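Long-range contacts in AimR transcriptional regulator (Bacillus phage phi3T, PDB 5ZVV), which activates transcription of the aimX locus as a homodimer and is turned into an inactive monomer by the arbitrium peptide, so deciding between phage lysis and lysogeny: residues E67-L72 and D96-N101; C78-V83 and S108-W113; G114-L119 and A145-F150. One frame throughout, in Å; residues are numbered along the deposited sequence.

Interaction 1. Residues E67-L72 and D96-N101; sequences EYFLEL and DKIIIN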
loop_
_atom_site.group_PDB
_atom_site.type_symbol
_atom_site.label_atom_id
_atom_site.label_comp_id
_atom_site.label_asym_id
_atom_site.label_seq_id
_atom_site.Cartn_x
_atom_site.Cartn_y
_atom_site.Cartn_z
ATOM N N GLU A 67 -33.065 13.664 -18.263
ATOM C CA GLU A 67 -34.514 13.695 -18.098
ATOM C C GLU A 67 -35.107 12.289 -18.080
ATOM O O GLU A 67 -36.048 12.018 -17.326
ATOM C CB GLU A 67 -35.144 14.533 -19.212
ATOM C CG GLU A 67 -36.652 14.683 -19.112
ATOM C CD GLU A 67 -37.214 15.585 -20.195
ATOM O OE1 GLU A 67 -36.437 16.017 -21.075
ATOM O OE2 GLU A 67 -38.432 15.862 -20.166
ATOM N N TYR A 68 -34.556 11.382 -18.888
ATOM C CA TYR A 68 -35.150 10.060 -19.059
ATOM C C TYR A 68 -34.917 9.178 -17.837
ATOM O O TYR A 68 -35.835 8.493 -17.371
ATOM C CB TYR A 68 -34.579 9.406 -20.317
ATOM C CG TYR A 68 -35.216 8.089 -20.690
ATOM C CD1 TYR A 68 -36.329 8.047 -21.517
ATOM C CD2 TYR A 68 -34.695 6.886 -20.228
ATOM C CE1 TYR A 68 -36.912 6.849 -21.870
ATOM C CE2 TYR A 68 -35.272 5.681 -20.571
ATOM C CZ TYR A 68 -36.382 5.669 -21.393
ATOM O OH TYR A 68 -36.962 4.474 -21.748
ATOM N N PHE A 69 -33.693 9.186 -17.303
ATOM C CA PHE A 69 -33.349 8.289 -16.203
ATOM C C PHE A 69 -34.189 8.571 -14.965
ATOM O O PHE A 69 -34.547 7.647 -14.225
ATOM C CB PHE A 69 -31.863 8.411 -15.867
ATOM C CG PHE A 69 -30.954 7.706 -16.836
ATOM C CD1 PHE A 69 -31.464 6.845 -17.793
ATOM C CD2 PHE A 69 -29.582 7.896 -16.775
ATOM C CE1 PHE A 69 -30.626 6.195 -18.679
ATOM C CE2 PHE A 69 -28.739 7.245 -17.658
ATOM C CZ PHE A 69 -29.261 6.395 -18.609
ATOM N N LEU A 70 -34.509 9.843 -14.717
ATOM C CA LEU A 70 -35.281 10.204 -13.536
ATOM C C LEU A 70 -36.728 9.736 -13.611
ATOM O O LEU A 70 -37.440 9.828 -12.606
ATOM C CB LEU A 70 -35.233 11.718 -13.320
ATOM C CG LEU A 70 -33.849 12.286 -12.999
ATOM C CD1 LEU A 70 -33.920 13.794 -12.809
ATOM C CD2 LEU A 70 -33.257 11.610 -11.767
ATOM N N GLU A 71 -37.174 9.233 -14.762
ATOM C CA GLU A 71 -38.517 8.692 -14.904
ATOM C C GLU A 71 -38.574 7.177 -14.756
ATOM O O GLU A 71 -39.675 6.621 -14.705
ATOM C CB GLU A 71 -39.112 9.093 -16.260
ATOM C CG GLU A 71 -39.292 10.596 -16.437
ATOM C CD GLU A 71 -40.176 11.214 -15.365
ATOM O OE1 GLU A 71 -41.143 10.555 -14.929
ATOM O OE2 GLU A 71 -39.898 12.361 -14.954
ATOM N N LEU A 72 -37.429 6.502 -14.683
ATOM C CA LEU A 72 -37.412 5.057 -14.517
ATOM C C LEU A 72 -37.964 4.663 -13.149
ATOM O O LEU A 72 -37.960 5.446 -12.194
ATOM C CB LEU A 72 -35.990 4.513 -14.675
ATOM C CG LEU A 72 -35.319 4.684 -16.039
ATOM C CD1 LEU A 72 -33.849 4.321 -15.948
ATOM C CD2 LEU A 72 -36.018 3.841 -17.098
ATOM N N ASP A 96 -26.099 11.520 -8.399
ATOM C CA ASP A 96 -26.519 11.654 -7.008
ATOM C C ASP A 96 -28.037 11.654 -6.884
ATOM O O ASP A 96 -28.587 11.082 -5.931
ATOM C CB ASP A 96 -25.916 12.919 -6.400
ATOM C CG ASP A 96 -24.405 12.839 -6.279
ATOM O OD1 ASP A 96 -23.874 11.708 -6.208
ATOM O OD2 ASP A 96 -23.749 13.902 -6.250
ATOM N N LYS A 97 -28.735 12.278 -7.839
ATOM C CA LYS A 97 -30.195 12.195 -7.834
ATOM C C LYS A 97 -30.665 10.745 -7.936
ATOM O O LYS A 97 -31.537 10.301 -7.174
ATOM C CB LYS A 97 -30.769 13.037 -8.974
ATOM C CG LYS A 97 -30.554 14.532 -8.796
ATOM C CD LYS A 97 -31.063 15.315 -9.994
ATOM C CE LYS A 97 -30.726 16.794 -9.861
ATOM N NZ LYS A 97 -31.129 17.573 -11.066
ATOM N N ILE A 98 -30.081 9.984 -8.867
ATOM C CA ILE A 98 -30.455 8.581 -9.029
ATOM C C ILE A 98 -30.111 7.784 -7.777
ATOM O O ILE A 98 -30.854 6.877 -7.383
ATOM C CB ILE A 98 -29.783 7.987 -10.282
ATOM C CG1 ILE A 98 -30.225 8.741 -11.538
ATOM C CG2 ILE A 98 -30.116 6.508 -10.416
ATOM C CD1 ILE A 98 -29.604 8.218 -12.812
ATOM N N ILE A 99 -28.986 8.102 -7.133
ATOM C CA ILE A 99 -28.622 7.408 -5.899
ATOM C C ILE A 99 -29.675 7.647 -4.825
ATOM O O ILE A 99 -30.045 6.729 -4.080
ATOM C CB ILE A 99 -27.222 7.841 -5.427
ATOM C CG1 ILE A 99 -26.147 7.266 -6.346
ATOM C CG2 ILE A 99 -26.971 7.391 -3.991
ATOM C CD1 ILE A 99 -24.744 7.649 -5.944
ATOM N N ILE A 100 -30.181 8.880 -4.734
ATOM C CA ILE A 100 -31.257 9.167 -3.786
ATOM C C ILE A 100 -32.496 8.341 -4.118
ATOM O O ILE A 100 -33.114 7.734 -3.233
ATOM C CB ILE A 100 -31.566 10.675 -3.765
ATOM C CG1 ILE A 100 -30.406 11.443 -3.123
ATOM C CG2 ILE A 100 -32.875 10.946 -3.033
ATOM C CD1 ILE A 100 -30.508 12.943 -3.273
ATOM N N ASN A 101 -32.875 8.296 -5.401
ATOM C CA ASN A 101 -34.051 7.515 -5.782
ATOM C C ASN A 101 -33.870 6.033 -5.461
ATOM O O ASN A 101 -34.817 5.364 -5.027
ATOM C CB ASN A 101 -34.356 7.703 -7.269
ATOM C CG ASN A 101 -34.869 9.092 -7.590
ATOM O OD1 ASN A 101 -35.276 9.838 -6.702
ATOM N ND2 ASN A 101 -34.859 9.443 -8.871
#
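In this all-helical protein, whose family belongs to the tetratricopeptide-repeat clan, the C-terminal part of helix 61-69 and the residues just after it lie against the side of helix 92-103. Residues Phe69 to Leu72 form a type I beta turn near the end of helix 61-69. Leu70 and Ile98 have the nearest CA atoms of the two segments, 6.8 Å apart.

The contact is carried by apolar packing, with no hydrogen bond between the segments. On the buried side, Ile98 CD1 lies 3.8 Å from Phe69 CB. The CB of Phe69 is directed at helix 92-103, but its ring leads away toward Leu46 and Leu50, so CB and the near ring carbon CD2 do the touching, the methyl lying oblique to the ring. A beta-branched but extended aliphatic chain (chi2 180°) suits Ile98 to this buried place, because its terminal methyl can reach Phe69; Ser82 of helix 77-88 also lines it.

Toward the surface, Leu70 presents its methyl CD2 to three residues. Leu70 CD2 approaches Ile98 CG1 at 4.2 Å. It also meets the CB of Lys97, and lysine suits this edge of the contact near solvent, since the extended chain beyond CB runs on along the exposed side. Asn101 is met by packing too, its side chain crossing that of Leu70 at about a right angle, with ND2 4.0 Å from Leu70 CD2.

Interaction 2. Residues C78-V83 and S108-W113; sequences CARQSV and STSQEW
One face of the Trp113 indole is occupied by the aliphatic part of Arg80, whose CB stands 3.5 Å from the centroid of the six-membered ring in a CH-pi contact. The edge of the indole, near its plane, receives Val83 CG1, 3.9 Å from Trp113 CE3. The guanidinium of Arg80 has its own face contact: Thr109 CG2 lies over it, 3.5 Å from Arg80 NE. At the guanidinium edge, in its plane, lies Ser110 CA.

Arginine fits here because its chain, extended from CG to NE, crosses the indole at about a right angle, with CD passing over the five-membered ring near Trp113 CD1 and NE1, and then delivers its guanidinium to Thr109 and Ser110. That charge gains little from the ring: Arg80 CZ is 5.7 Å from the centroid of the Trp113 five-membered ring, and the two planes are 46° apart, so any cation-pi attraction is weak at most. A weak hydrogen bond runs from Arg80 NE to Ser110 OG, 3.3 Å long and bent to 133°. The serine hydroxyl is also hydrogen-bonded to the carbonyl of Pro74, and Arg80 NH2 makes a weak bond to Asn107. Thr109 thus offers a methyl and Ser110 a hydroxyl, which suits the pair to an arginine lying across them.

The two segments run almost parallel, their axes 9° apart in direction, as expected when a helix meets the next but one in a helical-hairpin array. Helix 92-103 adjoins Ala79 and Val83, while Glu146 and Met147 of helix 145-161 and Ile185 of helix 184-203 pack on Trp113.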
loop_
_atom_site.group_PDB
_atom_site.type_symbol
_atom_site.label_atom_id
_atom_site.label_comp_id
_atom_site.label_asym_id
_atom_site.label_seq_id
_atom_site.Cartn_x
_atom_site.Cartn_y
_atom_site.Cartn_z
ATOM N N CYS A 78 -33.671 -1.246 -14.548
ATOM C CA CYS A 78 -33.331 -0.110 -15.399
ATOM C C CYS A 78 -32.733 1.042 -14.601
ATOM O O CYS A 78 -31.831 1.733 -15.084
ATOM C CB CYS A 78 -34.565 0.363 -16.162
ATOM S SG CYS A 78 -34.694 -0.290 -17.833
ATOM N N ALA A 79 -33.220 1.264 -13.380
ATOM C CA ALA A 79 -32.685 2.353 -12.566
ATOM C C ALA A 79 -31.255 2.062 -12.122
ATOM O O ALA A 79 -30.414 2.970 -12.083
ATOM C CB ALA A 79 -33.587 2.597 -11.358
ATOM N N ARG A 80 -30.961 0.805 -11.785
ATOM C CA ARG A 80 -29.601 0.428 -11.403
ATOM C C ARG A 80 -28.640 0.587 -12.576
ATOM O O ARG A 80 -27.560 1.192 -12.446
ATOM C CB ARG A 80 -29.602 -1.009 -10.882
ATOM C CG ARG A 80 -30.739 -1.292 -9.915
ATOM C CD ARG A 80 -30.684 -2.698 -9.329
ATOM N NE ARG A 80 -31.935 -3.018 -8.649
ATOM C CZ ARG A 80 -32.817 -3.912 -9.078
ATOM N NH1 ARG A 80 -32.578 -4.608 -10.178
ATOM N NH2 ARG A 80 -33.934 -4.123 -8.396
ATOM N N GLN A 81 -29.023 0.052 -13.740
ATOM C CA GLN A 81 -28.259 0.314 -14.954
ATOM C C GLN A 81 -28.052 1.808 -15.151
ATOM O O GLN A 81 -26.956 2.250 -15.519
ATOM C CB GLN A 81 -28.973 -0.290 -16.166
ATOM C CG GLN A 81 -29.058 -1.802 -16.149
ATOM C CD GLN A 81 -29.811 -2.361 -17.342
ATOM O OE1 GLN A 81 -30.834 -1.817 -17.754
ATOM N NE2 GLN A 81 -29.303 -3.450 -17.906
ATOM N N SER A 82 -29.089 2.605 -14.882
ATOM C CA SER A 82 -28.985 4.045 -15.084
ATOM C C SER A 82 -27.961 4.665 -14.143
ATOM O O SER A 82 -27.235 5.585 -14.533
ATOM C CB SER A 82 -30.350 4.709 -14.904
ATOM O OG SER A 82 -30.602 5.011 -13.545
ATOM N N VAL A 83 -27.876 4.177 -12.900
ATOM C CA VAL A 83 -26.892 4.756 -11.990
ATOM C C VAL A 83 -25.481 4.402 -12.443
ATOM O O VAL A 83 -24.562 5.229 -12.347
ATOM C CB VAL A 83 -27.154 4.340 -10.526
ATOM C CG1 VAL A 83 -26.540 2.988 -10.187
ATOM C CG2 VAL A 83 -26.623 5.409 -9.578
ATOM N N SER A 108 -34.959 -4.146 -2.117
ATOM C CA SER A 108 -33.701 -4.294 -1.391
ATOM C C SER A 108 -32.498 -4.210 -2.323
ATOM O O SER A 108 -31.452 -3.676 -1.941
ATOM C CB SER A 108 -33.689 -5.615 -0.622
ATOM O OG SER A 108 -33.801 -6.716 -1.504
ATOM N N THR A 109 -32.618 -4.744 -3.542
ATOM C CA THR A 109 -31.516 -4.643 -4.495
ATOM C C THR A 109 -31.264 -3.193 -4.887
ATOM O O THR A 109 -30.111 -2.750 -4.942
ATOM C CB THR A 109 -31.800 -5.489 -5.740
ATOM O OG1 THR A 109 -32.117 -6.830 -5.354
ATOM C CG2 THR A 109 -30.585 -5.514 -6.657
ATOM N N SER A 110 -32.331 -2.436 -5.161
ATOM C CA SER A 110 -32.164 -1.024 -5.488
ATOM C C SER A 110 -31.556 -0.256 -4.323
ATOM O O SER A 110 -30.661 0.572 -4.520
ATOM C CB SER A 110 -33.504 -0.412 -5.895
ATOM O OG SER A 110 -33.916 -0.883 -7.165
ATOM N N GLN A 111 -32.026 -0.517 -3.099
ATOM C CA GLN A 111 -31.431 0.122 -1.928
ATOM C C GLN A 111 -29.954 -0.221 -1.808
ATOM O O GLN A 111 -29.133 0.636 -1.461
ATOM C CB GLN A 111 -32.170 -0.301 -0.660
ATOM C CG GLN A 111 -33.619 0.125 -0.593
ATOM C CD GLN A 111 -34.300 -0.359 0.673
ATOM O OE1 GLN A 111 -33.648 -0.875 1.583
ATOM N NE2 GLN A 111 -35.618 -0.199 0.736
ATOM N N GLU A 112 -29.599 -1.475 -2.089
ATOM C CA GLU A 112 -28.212 -1.909 -1.999
ATOM C C GLU A 112 -27.343 -1.179 -3.015
ATOM O O GLU A 112 -26.263 -0.672 -2.680
ATOM C CB GLU A 112 -28.152 -3.423 -2.199
ATOM C CG GLU A 112 -26.785 -3.997 -2.479
ATOM C CD GLU A 112 -26.845 -5.498 -2.675
ATOM O OE1 GLU A 112 -27.629 -6.153 -1.957
ATOM O OE2 GLU A 112 -26.129 -6.017 -3.556
ATOM N N TRP A 113 -27.802 -1.112 -4.269
ATOM C CA TRP A 113 -27.088 -0.341 -5.283
ATOM C C TRP A 113 -26.941 1.113 -4.861
ATOM O O TRP A 113 -25.870 1.711 -5.017
ATOM C CB TRP A 113 -27.820 -0.425 -6.621
ATOM C CG TRP A 113 -27.556 -1.679 -7.389
ATOM C CD1 TRP A 113 -27.839 -2.956 -7.001
ATOM C CD2 TRP A 113 -26.975 -1.773 -8.695
ATOM N NE1 TRP A 113 -27.461 -3.842 -7.981
ATOM C CE2 TRP A 113 -26.928 -3.141 -9.032
ATOM C CE3 TRP A 113 -26.484 -0.834 -9.610
ATOM C CZ2 TRP A 113 -26.412 -3.595 -10.246
ATOM C CZ3 TRP A 113 -25.975 -1.285 -10.816
ATOM C CH2 TRP A 113 -25.941 -2.656 -11.123
#

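Interaction 3. Residues G114-L119 and A145-F150; sequences GKVYSL and AEMLFF
An offset aromatic stack, buried between helices 108-124 and 145-161, forms the heart of this contact. The two helix segments run nearly parallel, 14° apart, with axes 10.3 Å from each other at closest approach. This is the side-by-side packing of helices that follow one another with a single helix, 130-139, between them, as in tetratricopeptide-like helical arrays.

Tyr117 and Phe150 lay their rings almost flat on each other, with centroids 4.4 Å apart and planes inclined by 12°. Phe150 CE2 sits over the face of Tyr117, offset toward the rim, and the CZ of Tyr117 lies over the face of Phe150 in return. Phe150 is placed for this by its first torsion, which sets CG anti to the backbone N (chi1 -169°) and carries the ring across to helix 108-124. Tyrosine can stack while its hydroxyl remains satisfied at the ring's far end, where OH is hydrogen-bonded to Glu84.

Beside the stack lies Met147, present as selenomethionine. Its chain bends at chi2 and chi3, folding the selenium toward Tyr117 in an oblique Met-aromatic contact, 4.8 Å from SE to the Tyr117 centroid. Methionine has an unbranched chain that can fold its heavy atom and methyl along the tyrosine edge. The terminal methyl CE of Met147 lies at that edge, near the ring plane, 3.6 Å from Tyr117 CE1.

Phe189 of helix 184-203 meets Phe150 and touches Tyr117 and Met147, continuing the apolar cluster. Val116, compact and beta-branched, touches both Met147 and Phe150 with one methyl: its CG1, anti to the backbone N, is 3.7 Å from Met147 SE, and the same CG1 lies in the plane of the Phe150 ring at its edge, 3.9 Å from Phe150 CD2.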
loop_
_atom_site.group_PDB
_atom_site.type_symbol
_atom_site.label_atom_id
_atom_site.label_comp_id
_atom_site.label_asym_id
_atom_site.label_seq_id
_atom_site.Cartn_x
_atom_site.Cartn_y
_atom_site.Cartn_z
ATOM N N GLY A 114 -28.012 1.698 -4.322
ATOM C CA GLY A 114 -27.953 3.089 -3.910
ATOM C C GLY A 114 -26.953 3.321 -2.797
ATOM O O GLY A 114 -26.255 4.336 -2.779
ATOM N N LYS A 115 -26.862 2.379 -1.857
ATOM C CA LYS A 115 -25.931 2.538 -0.746
ATOM C C LYS A 115 -24.492 2.350 -1.202
ATOM O O LYS A 115 -23.597 3.086 -0.768
ATOM C CB LYS A 115 -26.285 1.558 0.374
ATOM C CG LYS A 115 -27.538 1.955 1.143
ATOM C CD LYS A 115 -28.329 0.746 1.622
ATOM C CE LYS A 115 -27.577 -0.050 2.671
ATOM N NZ LYS A 115 -28.351 -1.245 3.108
ATOM N N VAL A 116 -24.248 1.381 -2.088
ATOM C CA VAL A 116 -22.887 1.147 -2.565
ATOM C C VAL A 116 -22.410 2.320 -3.413
ATOM O O VAL A 116 -21.289 2.812 -3.242
ATOM C CB VAL A 116 -22.803 -0.182 -3.335
ATOM C CG1 VAL A 116 -21.425 -0.349 -3.956
ATOM C CG2 VAL A 116 -23.106 -1.345 -2.407
ATOM N N TYR A 117 -23.252 2.791 -4.337
ATOM C CA TYR A 117 -22.866 3.943 -5.144
ATOM C C TYR A 117 -22.784 5.211 -4.305
ATOM O O TYR A 117 -21.992 6.109 -4.614
ATOM C CB TYR A 117 -23.837 4.129 -6.308
ATOM C CG TYR A 117 -23.502 3.251 -7.493
ATOM C CD1 TYR A 117 -23.898 1.920 -7.534
ATOM C CD2 TYR A 117 -22.772 3.750 -8.563
ATOM C CE1 TYR A 117 -23.584 1.114 -8.613
ATOM C CE2 TYR A 117 -22.453 2.952 -9.645
ATOM C CZ TYR A 117 -22.861 1.637 -9.664
ATOM O OH TYR A 117 -22.547 0.847 -10.742
ATOM N N SER A 118 -23.585 5.302 -3.243
ATOM C CA SER A 118 -23.448 6.419 -2.316
ATOM C C SER A 118 -22.079 6.401 -1.648
ATOM O O SER A 118 -21.423 7.444 -1.533
ATOM C CB SER A 118 -24.563 6.374 -1.272
ATOM O OG SER A 118 -24.512 7.511 -0.432
ATOM N N LEU A 119 -21.628 5.219 -1.206
ATOM C CA LEU A 119 -20.278 5.102 -0.660
ATOM C C LEU A 119 -19.230 5.469 -1.702
ATOM O O LEU A 119 -18.262 6.176 -1.396
ATOM C CB LEU A 119 -20.035 3.684 -0.143
ATOM C CG LEU A 119 -20.848 3.218 1.065
ATOM C CD1 LEU A 119 -20.476 1.792 1.424
ATOM C CD2 LEU A 119 -20.627 4.143 2.246
ATOM N N ALA A 145 -24.438 -10.054 -6.985
ATOM C CA ALA A 145 -23.081 -10.211 -7.495
ATOM C C ALA A 145 -22.509 -8.872 -7.946
ATOM O O ALA A 145 -21.400 -8.492 -7.549
ATOM C CB ALA A 145 -23.071 -11.221 -8.643
ATOM N N GLU A 146 -23.272 -8.133 -8.758
ATOM C CA GLU A 146 -22.814 -6.853 -9.294
ATOM C C GLU A 146 -22.238 -5.963 -8.201
ATOM O O GLU A 146 -21.090 -5.512 -8.284
ATOM C CB GLU A 146 -23.965 -6.144 -10.012
ATOM C CG GLU A 146 -24.419 -6.813 -11.300
ATOM C CD GLU A 146 -25.394 -7.948 -11.065
ATOM O OE1 GLU A 146 -25.859 -8.110 -9.917
ATOM O OE2 GLU A 146 -25.698 -8.679 -12.032
HETATM N N MSE A 147 -23.013 -5.719 -7.152
HETATM C CA MSE A 147 -22.544 -4.837 -6.096
HETATM C C MSE A 147 -21.409 -5.481 -5.313
HETATM O O MSE A 147 -20.457 -4.791 -4.937
HETATM C CB MSE A 147 -23.696 -4.431 -5.180
HETATM C CG MSE A 147 -24.591 -3.352 -5.797
HETATM SE SE MSE A 147 -23.591 -1.852 -6.587
HETATM C CE MSE A 147 -23.492 -2.443 -8.455
ATOM N N LEU A 148 -21.483 -6.803 -5.111
ATOM C CA LEU A 148 -20.342 -7.511 -4.538
ATOM C C LEU A 148 -19.085 -7.222 -5.344
ATOM O O LEU A 148 -17.995 -7.057 -4.782
ATOM C CB LEU A 148 -20.610 -9.016 -4.489
ATOM C CG LEU A 148 -21.487 -9.549 -3.354
ATOM C CD1 LEU A 148 -21.790 -11.027 -3.569
ATOM C CD2 LEU A 148 -20.818 -9.323 -2.005
ATOM N N PHE A 149 -19.230 -7.128 -6.666
ATOM C CA PHE A 149 -18.120 -6.710 -7.508
ATOM C C PHE A 149 -17.781 -5.244 -7.264
ATOM O O PHE A 149 -16.632 -4.904 -6.951
ATOM C CB PHE A 149 -18.473 -6.957 -8.978
ATOM C CG PHE A 149 -17.344 -6.704 -9.938
ATOM C CD1 PHE A 149 -17.084 -5.427 -10.408
ATOM C CD2 PHE A 149 -16.560 -7.749 -10.394
ATOM C CE1 PHE A 149 -16.052 -5.195 -11.298
ATOM C CE2 PHE A 149 -15.529 -7.525 -11.287
ATOM C CZ PHE A 149 -15.275 -6.242 -11.737
ATOM N N PHE A 150 -18.784 -4.364 -7.358
ATOM C CA PHE A 150 -18.494 -2.935 -7.416
ATOM C C PHE A 150 -18.027 -2.397 -6.072
ATOM O O PHE A 150 -17.197 -1.482 -6.031
ATOM C CB PHE A 150 -19.718 -2.157 -7.904
ATOM C CG PHE A 150 -19.421 -0.725 -8.249
ATOM C CD1 PHE A 150 -18.746 -0.408 -9.417
ATOM C CD2 PHE A 150 -19.807 0.302 -7.403
ATOM C CE1 PHE A 150 -18.464 0.906 -9.737
ATOM C CE2 PHE A 150 -19.531 1.618 -7.717
ATOM C CZ PHE A 150 -18.856 1.921 -8.887
#

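Overall arrangement
From the N terminus, segment 67-72, at the end of helix 61-69, is joined by interaction 1 to 96-101, closing a loop of 23 residues. Segment 78-83 lies within that loop, but its partner 108-113 lies beyond it, so interactions 1 and 2 cross along the chain. They also touch, Ile98 and Phe69 packing on Ser82, and Ile98 on Val83. Interaction 3 begins where interaction 2 ends, on the same helix 108-124, and closes a further loop of 25 residues at 145-150. Trp113 touches Met147, and Val83 touches Tyr117, linking those two contacts. Ile99 packs on Gly114 and Tyr117, so helices 61-69, 77-88, 92-103 and 108-124, which follow one another, are tied together and to helix 145-161, beyond helix 130-139.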